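Local coordinates for mandelate racemase/muconate lactonizing enzyme family protein (Bradyrhizobium sp. ORS 278, PDB 3TOY) that belongs to the mandelate racemase/muconate lactonizing enzyme family of the enolase superfamily, with a capping domain on a modified TIM barrel that binds calcium, at residues A[119-128]-A[271-279]; A[196-207]-A[231-241]. All coordinates share one frame; numbering follows the deposited sequence.

Interaction 1 of 2, residues A[119-128]-A[271-279]; sequences WQGLVGMAVS and ENWWFPRGF. With CA (calcium ion), chain E.
The indole of W119 and the phenyl ring of F275 lie flat on one another as a face-to-face stack, the five-membered ring and the phenyl having centroids 3.7 Å apart and planes only 5° from parallel. The overlap reaches beyond that ring, since F275 CD1 also sits 3.6 Å from W119 CZ2. W119 takes the hindered first torsion, chi1 68°, with CG between its backbone N and carbonyl carbon, and this lays the indole against one face of the phenyl. R115 adds a cation-pi contact to W119. The rim of F275 is met by G124 CA and, 4.2 Å from its CZ, by V127 CG1. W274, the residue before it, is covered differently: one face of its indole receives Q120 CB, in a CH-pi contact with the five-membered ring 11° off the ring normal, and the backbone at G121, whose N comes 3.2 Å from W274 CZ2. At the indole edge, near its plane, M125 CG approaches W274 CH2 at 3.9 Å. These aromatic contacts join the N-terminal capping domain of the enolase superfamily to the barrel domain: G121 is the N-cap of helix 122-142, while W274 and F275 sit where the loop after barrel strand 267-269 passes into helix 275-285. The same loop carries E271, which chelates the calcium ion through both carboxylate oxygens alongside D219 and E245. S128 OG donates to G124 O, tilted from the carbonyl plane on the opposite face from S128 N. A water bridges Q120 NE2 and W274 O, and Q120 NE2 also bonds E251 of a second subunit. Q120 OE1 accepts from W274 NE1 of that subunit, and W274 NE1 reciprocally donates a hydrogen bond to Q120 OE1 of the same neighbour.

Interaction 2 of 2, residues A[196-207]-A[231-241]; sequences LATDEAMIKGLR and RRIARLADYDL. With P4C (O-acetaldehydyl-hexaethylene glycol), chain N.
L196 opens helix 196-210 against three arginines: its CD2 sits over the guanidinium face of R235, 3.7 Å from CZ, its CB nears R231 NH2, and its backbone N lies above the guanidinium of R232. O19 of the o-acetaldehydyl-hexaethylene glycol lies over one face of the R231 guanidinium, 3.5 Å from NH1. D199 OD2 forms a salt bridge with R232 NH1 at 2.7 Å, in the guanidinium plane but 34° out of the carboxylate plane. E200, CG anti to its N (chi1 -174°) and extended beyond, offers the anti lone pair of OE2 to Y239 OH at 2.8 Å. I203 packs CG2 onto Y239 CB at 3.5 Å and touches L236 and L241, while K204 methylenes brush Y239 CE1. The R207 chain, bent at chi2 and chi3, brings its guanidinium edge-on to Y239 O, which takes NE and NH2 side-on at 2.9 and 3.2 Å; NH2 bonds D240 O weakly, and NH1 donates to I214 O and G211 O. In these successive outer barrel helices, segments 196-207 and 231-236 cross at -30°. Polar bonds border the I203, L236 and L241 patch at its ends and along one side, and E228, bridged to R231 and R232, probably offsets arginine charge.

Overall arrangement
Both interactions involve the barrel domain, but only interaction 1 reaches beyond it, linking the loop after strand 267-269 and the start of helix 275-285 to the capping domain. It is wholly buried, its centre about 12 Å from that of the chain, and rests on aromatic faces, with the polar ends of Q120 and W274 turned to a neighbouring subunit. Interaction 2, centred about 25 Å out, joins two adjacent outer helices and is partly buried; charged side chains and direct hydrogen bonds carry much of it. The two centres are 32 Å apart and share no element, and along the chain 196-207 and 231-241 are nested between 119-128 and 271-279.

Interaction 1 of 2, residues A[119-128]-A[271-279]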
# COMPACT_ATOMS: atom_id res chain seq x y z
N TRP A 119 -32.14 -1.77 -6.10
CA TRP A 119 -32.50 -0.97 -7.27
C TRP A 119 -31.54 -1.07 -8.46
O TRP A 119 -31.69 -0.36 -9.45
CB TRP A 119 -32.82 0.49 -6.90
CG TRP A 119 -31.67 1.34 -6.40
CD1 TRP A 119 -30.36 0.96 -6.17
CD2 TRP A 119 -31.74 2.74 -6.07
NE1 TRP A 119 -29.63 2.04 -5.71
CE2 TRP A 119 -30.45 3.14 -5.63
CE3 TRP A 119 -32.78 3.68 -6.08
CZ2 TRP A 119 -30.18 4.45 -5.23
CZ3 TRP A 119 -32.50 4.98 -5.69
CH2 TRP A 119 -31.21 5.35 -5.27
N GLN A 120 -30.58 -1.98 -8.40
CA GLN A 120 -29.84 -2.29 -9.62
C GLN A 120 -30.77 -2.97 -10.62
O GLN A 120 -31.71 -3.64 -10.22
CB GLN A 120 -28.67 -3.23 -9.35
CG GLN A 120 -27.58 -2.61 -8.52
CD GLN A 120 -27.92 -2.59 -7.05
OE1 GLN A 120 -28.42 -3.58 -6.50
NE2 GLN A 120 -27.68 -1.45 -6.41
N GLY A 121 -30.50 -2.79 -11.91
CA GLY A 121 -31.22 -3.52 -12.96
C GLY A 121 -32.49 -2.78 -13.36
O GLY A 121 -32.55 -1.55 -13.32
N LEU A 122 -33.52 -3.54 -13.75
CA LEU A 122 -34.74 -2.92 -14.31
C LEU A 122 -35.34 -1.86 -13.39
O LEU A 122 -35.80 -0.81 -13.86
CB LEU A 122 -35.76 -3.99 -14.70
CG LEU A 122 -35.26 -5.03 -15.71
CD1 LEU A 122 -36.32 -6.11 -15.97
CD2 LEU A 122 -34.82 -4.41 -17.05
N VAL A 123 -35.36 -2.14 -12.08
CA VAL A 123 -35.91 -1.19 -11.12
C VAL A 123 -35.15 0.13 -11.20
O VAL A 123 -35.75 1.20 -11.20
CB VAL A 123 -35.85 -1.77 -9.67
CG1 VAL A 123 -36.05 -0.68 -8.63
CG2 VAL A 123 -36.87 -2.92 -9.52
N GLY A 124 -33.82 0.05 -11.28
CA GLY A 124 -33.01 1.26 -11.40
C GLY A 124 -33.30 2.08 -12.65
O GLY A 124 -33.25 3.31 -12.62
N MET A 125 -33.57 1.40 -13.76
CA MET A 125 -33.89 2.09 -15.01
C MET A 125 -35.23 2.83 -14.90
O MET A 125 -35.36 3.97 -15.37
CB MET A 125 -33.94 1.12 -16.17
CG MET A 125 -32.61 0.39 -16.42
SD MET A 125 -32.74 -0.98 -17.55
CE MET A 125 -32.71 -0.14 -19.13
N ALA A 126 -36.21 2.16 -14.28
CA ALA A 126 -37.49 2.80 -13.95
C ALA A 126 -37.29 4.05 -13.12
O ALA A 126 -37.80 5.11 -13.45
CB ALA A 126 -38.38 1.83 -13.20
N VAL A 127 -36.56 3.90 -12.02
CA VAL A 127 -36.24 5.01 -11.12
C VAL A 127 -35.55 6.18 -11.84
O VAL A 127 -35.91 7.35 -11.64
CB VAL A 127 -35.36 4.50 -9.93
CG1 VAL A 127 -34.78 5.67 -9.15
CG2 VAL A 127 -36.20 3.61 -9.02
N SER A 128 -34.58 5.86 -12.68
CA SER A 128 -33.82 6.92 -13.36
C SER A 128 -34.71 7.56 -14.41
O SER A 128 -34.62 8.75 -14.65
CB SER A 128 -32.57 6.34 -14.04
OG SER A 128 -31.74 5.70 -13.05
N GLU A 271 -21.06 2.78 -18.64
CA GLU A 271 -22.44 2.86 -19.15
C GLU A 271 -23.34 1.83 -18.50
O GLU A 271 -24.56 1.90 -18.62
CB GLU A 271 -22.47 2.67 -20.67
CG GLU A 271 -22.31 1.21 -21.13
CD GLU A 271 -21.92 1.14 -22.60
OE1 GLU A 271 -20.95 1.80 -22.98
OE2 GLU A 271 -22.58 0.42 -23.37
N ASN A 272 -22.75 0.84 -17.82
CA ASN A 272 -23.55 -0.18 -17.17
C ASN A 272 -23.49 -0.21 -15.63
O ASN A 272 -24.08 -1.10 -15.01
CB ASN A 272 -23.23 -1.56 -17.78
CG ASN A 272 -23.70 -1.65 -19.21
OD1 ASN A 272 -24.84 -1.30 -19.48
ND2 ASN A 272 -22.83 -2.05 -20.14
N TRP A 273 -22.82 0.78 -15.03
CA TRP A 273 -22.72 0.85 -13.58
C TRP A 273 -23.94 1.55 -12.97
O TRP A 273 -24.58 2.41 -13.61
CB TRP A 273 -21.42 1.54 -13.12
CG TRP A 273 -20.18 0.86 -13.63
CD1 TRP A 273 -20.05 -0.45 -13.97
CD2 TRP A 273 -18.88 1.45 -13.82
NE1 TRP A 273 -18.75 -0.71 -14.39
CE2 TRP A 273 -18.02 0.44 -14.30
CE3 TRP A 273 -18.36 2.75 -13.64
CZ2 TRP A 273 -16.68 0.68 -14.62
CZ3 TRP A 273 -17.00 2.99 -13.97
CH2 TRP A 273 -16.20 1.96 -14.45
N TRP A 274 -24.26 1.18 -11.75
CA TRP A 274 -25.53 1.57 -11.12
C TRP A 274 -25.36 2.67 -10.07
O TRP A 274 -24.75 2.43 -9.03
CB TRP A 274 -26.20 0.32 -10.48
CG TRP A 274 -26.55 -0.70 -11.51
CD1 TRP A 274 -25.90 -1.86 -11.78
CD2 TRP A 274 -27.64 -0.61 -12.46
NE1 TRP A 274 -26.51 -2.50 -12.85
CE2 TRP A 274 -27.59 -1.75 -13.26
CE3 TRP A 274 -28.65 0.35 -12.69
CZ2 TRP A 274 -28.50 -1.98 -14.31
CZ3 TRP A 274 -29.57 0.12 -13.73
CH2 TRP A 274 -29.49 -1.04 -14.51
N PHE A 275 -25.94 3.84 -10.35
CA PHE A 275 -26.11 4.91 -9.37
C PHE A 275 -24.79 5.52 -8.88
O PHE A 275 -23.72 5.03 -9.24
CB PHE A 275 -26.96 4.45 -8.18
CG PHE A 275 -28.40 4.22 -8.56
CD1 PHE A 275 -29.27 5.29 -8.63
CD2 PHE A 275 -28.83 2.95 -8.91
CE1 PHE A 275 -30.61 5.09 -9.01
CE2 PHE A 275 -30.15 2.73 -9.30
CZ PHE A 275 -31.03 3.81 -9.35
N PRO A 276 -24.89 6.61 -8.11
CA PRO A 276 -23.63 7.24 -7.69
C PRO A 276 -22.73 6.27 -6.94
O PRO A 276 -21.49 6.33 -7.10
CB PRO A 276 -24.10 8.38 -6.79
CG PRO A 276 -25.39 8.85 -7.54
CD PRO A 276 -26.05 7.52 -7.93
N ARG A 277 -23.30 5.36 -6.17
CA ARG A 277 -22.43 4.42 -5.41
C ARG A 277 -21.67 3.48 -6.33
O ARG A 277 -20.51 3.16 -6.06
CB ARG A 277 -23.20 3.61 -4.36
CG ARG A 277 -22.31 2.58 -3.57
CD ARG A 277 -21.25 3.30 -2.72
NE ARG A 277 -21.90 4.23 -1.81
CZ ARG A 277 -21.33 5.32 -1.29
NH1 ARG A 277 -20.06 5.60 -1.55
NH2 ARG A 277 -22.03 6.12 -0.49
N GLY A 278 -22.31 3.04 -7.40
CA GLY A 278 -21.65 2.17 -8.38
C GLY A 278 -20.44 2.85 -8.97
O GLY A 278 -19.40 2.21 -9.20
N PHE A 279 -20.56 4.15 -9.23
CA PHE A 279 -19.41 4.92 -9.70
C PHE A 279 -18.36 5.10 -8.62
O PHE A 279 -17.16 5.01 -8.92
CB PHE A 279 -19.86 6.25 -10.31
CG PHE A 279 -20.36 6.07 -11.69
CD1 PHE A 279 -19.48 6.15 -12.75
CD2 PHE A 279 -21.68 5.66 -11.93
CE1 PHE A 279 -19.90 5.89 -14.04
CE2 PHE A 279 -22.12 5.40 -13.24
CZ PHE A 279 -21.23 5.51 -14.29
CA CA E . -20.81 0.97 -25.25
O HOH W 1 -25.52 0.98 -6.88
O HOH W 2 -19.67 -0.72 -24.25
O HOH W 3 -22.11 2.58 -26.56

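Interaction 2 of 2, residues A[196-207]-A[231-241]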
# COMPACT_ATOMS: atom_id res chain seq x y z
N LEU A 196 -8.39 -11.07 -32.90
CA LEU A 196 -7.67 -9.80 -32.96
C LEU A 196 -7.44 -9.35 -34.41
O LEU A 196 -7.51 -8.15 -34.72
CB LEU A 196 -6.32 -9.91 -32.23
CG LEU A 196 -5.32 -8.77 -32.45
CD1 LEU A 196 -5.92 -7.43 -32.00
CD2 LEU A 196 -3.99 -9.06 -31.70
N ALA A 197 -7.12 -10.29 -35.30
CA ALA A 197 -6.89 -9.94 -36.70
C ALA A 197 -8.09 -9.17 -37.24
O ALA A 197 -7.93 -8.18 -37.94
CB ALA A 197 -6.63 -11.20 -37.56
N THR A 198 -9.28 -9.64 -36.91
CA THR A 198 -10.50 -8.96 -37.35
C THR A 198 -10.59 -7.52 -36.84
O THR A 198 -10.92 -6.59 -37.59
CB THR A 198 -11.72 -9.77 -36.94
OG1 THR A 198 -11.71 -11.01 -37.65
CG2 THR A 198 -13.00 -9.03 -37.27
N ASP A 199 -10.27 -7.32 -35.57
CA ASP A 199 -10.31 -5.98 -34.99
C ASP A 199 -9.28 -5.12 -35.68
O ASP A 199 -9.55 -3.96 -36.00
CB ASP A 199 -9.96 -6.01 -33.50
CG ASP A 199 -11.00 -6.72 -32.66
OD1 ASP A 199 -12.20 -6.74 -33.03
OD2 ASP A 199 -10.60 -7.26 -31.60
N GLU A 200 -8.10 -5.67 -35.89
CA GLU A 200 -7.03 -4.86 -36.43
C GLU A 200 -7.32 -4.49 -37.90
O GLU A 200 -7.08 -3.37 -38.31
CB GLU A 200 -5.68 -5.55 -36.31
CG GLU A 200 -4.54 -4.66 -36.74
CD GLU A 200 -3.18 -5.19 -36.35
OE1 GLU A 200 -3.11 -6.30 -35.77
OE2 GLU A 200 -2.18 -4.50 -36.63
N ALA A 201 -7.82 -5.45 -38.67
CA ALA A 201 -8.22 -5.18 -40.06
C ALA A 201 -9.22 -4.03 -40.09
O ALA A 201 -9.08 -3.08 -40.86
CB ALA A 201 -8.83 -6.43 -40.70
N MET A 202 -10.24 -4.12 -39.24
CA MET A 202 -11.27 -3.09 -39.20
C MET A 202 -10.71 -1.71 -38.90
O MET A 202 -11.00 -0.74 -39.61
CB MET A 202 -12.35 -3.41 -38.18
CG MET A 202 -13.46 -2.35 -38.17
SD MET A 202 -14.67 -2.60 -36.86
CE MET A 202 -13.79 -1.87 -35.46
N ILE A 203 -9.91 -1.61 -37.84
CA ILE A 203 -9.38 -0.33 -37.38
C ILE A 203 -8.41 0.24 -38.40
O ILE A 203 -8.45 1.42 -38.71
CB ILE A 203 -8.61 -0.51 -36.07
CG1 ILE A 203 -9.59 -0.84 -34.96
CG2 ILE A 203 -7.81 0.73 -35.76
CD1 ILE A 203 -10.59 0.27 -34.70
N LYS A 204 -7.54 -0.62 -38.91
CA LYS A 204 -6.58 -0.19 -39.91
C LYS A 204 -7.31 0.40 -41.13
O LYS A 204 -6.90 1.43 -41.68
CB LYS A 204 -5.69 -1.35 -40.34
CG LYS A 204 -4.62 -0.93 -41.35
CD LYS A 204 -3.84 -2.13 -41.89
CE LYS A 204 -2.67 -1.64 -42.74
NZ LYS A 204 -1.75 -2.75 -43.08
N GLY A 205 -8.38 -0.28 -41.54
CA GLY A 205 -9.19 0.17 -42.67
C GLY A 205 -9.83 1.52 -42.37
O GLY A 205 -9.79 2.44 -43.19
N LEU A 206 -10.41 1.64 -41.18
CA LEU A 206 -11.05 2.90 -40.80
C LEU A 206 -10.07 4.06 -40.74
O LEU A 206 -10.37 5.16 -41.21
CB LEU A 206 -11.80 2.76 -39.48
CG LEU A 206 -13.09 1.94 -39.52
CD1 LEU A 206 -13.58 1.65 -38.10
CD2 LEU A 206 -14.17 2.68 -40.36
N ARG A 207 -8.89 3.82 -40.15
CA ARG A 207 -7.88 4.87 -39.99
C ARG A 207 -7.33 5.30 -41.35
O ARG A 207 -6.97 6.47 -41.54
CB ARG A 207 -6.74 4.38 -39.06
CG ARG A 207 -5.60 5.36 -38.81
CD ARG A 207 -6.11 6.72 -38.28
NE ARG A 207 -6.38 6.74 -36.84
CZ ARG A 207 -7.17 7.64 -36.25
NH1 ARG A 207 -7.79 8.56 -36.99
NH2 ARG A 207 -7.36 7.62 -34.93
N ARG A 231 -3.65 -7.93 -24.32
CA ARG A 231 -2.97 -8.39 -25.53
C ARG A 231 -3.47 -7.63 -26.77
O ARG A 231 -2.68 -7.13 -27.56
CB ARG A 231 -3.20 -9.90 -25.73
CG ARG A 231 -2.18 -10.52 -26.68
CD ARG A 231 -2.45 -12.01 -26.94
NE ARG A 231 -3.72 -12.18 -27.63
CZ ARG A 231 -3.84 -12.22 -28.96
NH1 ARG A 231 -2.75 -12.13 -29.72
NH2 ARG A 231 -5.04 -12.33 -29.52
N ARG A 232 -4.79 -7.52 -26.92
CA ARG A 232 -5.32 -6.83 -28.11
C ARG A 232 -5.00 -5.34 -28.09
O ARG A 232 -4.66 -4.76 -29.13
CB ARG A 232 -6.83 -7.00 -28.21
CG ARG A 232 -7.25 -8.47 -28.33
CD ARG A 232 -8.57 -8.65 -29.08
NE ARG A 232 -8.95 -10.06 -29.12
CZ ARG A 232 -10.01 -10.55 -29.76
NH1 ARG A 232 -10.80 -9.74 -30.46
NH2 ARG A 232 -10.28 -11.85 -29.70
N ILE A 233 -5.15 -4.72 -26.92
CA ILE A 233 -4.89 -3.28 -26.81
C ILE A 233 -3.47 -2.93 -27.21
O ILE A 233 -3.24 -1.95 -27.93
CB ILE A 233 -5.24 -2.73 -25.39
CG1 ILE A 233 -6.75 -2.86 -25.15
CG2 ILE A 233 -4.74 -1.28 -25.26
CD1 ILE A 233 -7.18 -2.55 -23.67
N ALA A 234 -2.49 -3.73 -26.79
CA ALA A 234 -1.10 -3.43 -27.14
C ALA A 234 -0.89 -3.47 -28.66
O ALA A 234 -0.09 -2.71 -29.23
CB ALA A 234 -0.16 -4.39 -26.47
N ARG A 235 -1.61 -4.36 -29.32
CA ARG A 235 -1.43 -4.55 -30.75
C ARG A 235 -2.16 -3.46 -31.53
O ARG A 235 -1.89 -3.24 -32.71
CB ARG A 235 -1.93 -5.95 -31.14
CG ARG A 235 -1.11 -7.05 -30.47
CD ARG A 235 0.12 -7.43 -31.31
NE ARG A 235 -0.31 -8.07 -32.55
CZ ARG A 235 -0.46 -9.39 -32.70
NH1 ARG A 235 -0.19 -10.22 -31.69
NH2 ARG A 235 -0.88 -9.89 -33.86
N LEU A 236 -3.11 -2.79 -30.87
CA LEU A 236 -3.88 -1.73 -31.53
C LEU A 236 -3.36 -0.32 -31.24
O LEU A 236 -3.88 0.68 -31.76
CB LEU A 236 -5.35 -1.79 -31.09
CG LEU A 236 -6.12 -3.03 -31.52
CD1 LEU A 236 -7.45 -3.15 -30.78
CD2 LEU A 236 -6.33 -2.99 -33.04
N ALA A 237 -2.34 -0.22 -30.41
CA ALA A 237 -1.88 1.10 -29.97
C ALA A 237 -1.28 1.96 -31.11
O ALA A 237 -1.12 3.17 -30.96
CB ALA A 237 -0.90 0.96 -28.82
N ASP A 238 -0.96 1.35 -32.25
CA ASP A 238 -0.39 2.09 -33.38
C ASP A 238 -1.41 2.88 -34.20
O ASP A 238 -1.04 3.59 -35.13
CB ASP A 238 0.36 1.14 -34.31
CG ASP A 238 1.71 0.73 -33.76
OD1 ASP A 238 2.32 1.53 -33.01
OD2 ASP A 238 2.16 -0.39 -34.07
N TYR A 239 -2.69 2.77 -33.87
CA TYR A 239 -3.72 3.40 -34.68
C TYR A 239 -4.28 4.67 -34.07
O TYR A 239 -5.23 5.25 -34.59
CB TYR A 239 -4.82 2.41 -34.98
CG TYR A 239 -4.28 1.22 -35.74
CD1 TYR A 239 -4.01 1.30 -37.10
CD2 TYR A 239 -4.02 0.01 -35.08
CE1 TYR A 239 -3.51 0.22 -37.80
CE2 TYR A 239 -3.51 -1.07 -35.78
CZ TYR A 239 -3.26 -0.96 -37.13
OH TYR A 239 -2.76 -2.04 -37.83
N ASP A 240 -3.68 5.11 -32.96
CA ASP A 240 -4.03 6.38 -32.37
C ASP A 240 -5.51 6.44 -31.95
O ASP A 240 -6.23 7.40 -32.27
CB ASP A 240 -3.71 7.53 -33.34
CG ASP A 240 -3.71 8.89 -32.66
OD1 ASP A 240 -3.29 8.97 -31.48
OD2 ASP A 240 -4.12 9.89 -33.30
N LEU A 241 -5.96 5.40 -31.24
CA LEU A 241 -7.34 5.37 -30.72
C LEU A 241 -7.51 6.31 -29.53
O LEU A 241 -6.60 6.48 -28.73
CB LEU A 241 -7.70 3.93 -30.32
CG LEU A 241 -7.55 2.92 -31.44
CD1 LEU A 241 -7.91 1.52 -30.95
CD2 LEU A 241 -8.47 3.37 -32.58
O1 P4C N . -7.02 -14.69 -22.12
C2 P4C N . -6.97 -16.13 -22.13
C3 P4C N . -7.74 -16.63 -23.35
O4 P4C N . -8.76 -17.50 -22.90
C5 P4C N . -9.76 -17.72 -23.89
C6 P4C N . -9.85 -19.22 -24.13
O7 P4C N . -8.75 -19.62 -24.96
C8 P4C N . -8.75 -21.04 -25.15
C9 P4C N . -7.56 -21.44 -26.00
O10 P4C N . -7.77 -20.90 -27.30
C11 P4C N . -6.78 -21.37 -28.20
C12 P4C N . -6.91 -20.58 -29.49
O13 P4C N . -6.98 -19.19 -29.17
C14 P4C N . -6.93 -18.37 -30.34
C15 P4C N . -6.72 -16.93 -29.92
O16 P4C N . -5.37 -16.78 -29.49
C17 P4C N . -5.18 -15.68 -28.60
C18 P4C N . -3.74 -15.75 -28.08
O19 P4C N . -2.83 -15.54 -29.15
C20 P4C N . -1.46 -15.72 -28.76
C21 P4C N . -0.55 -15.64 -29.98
O22 P4C N . -0.71 -16.80 -30.81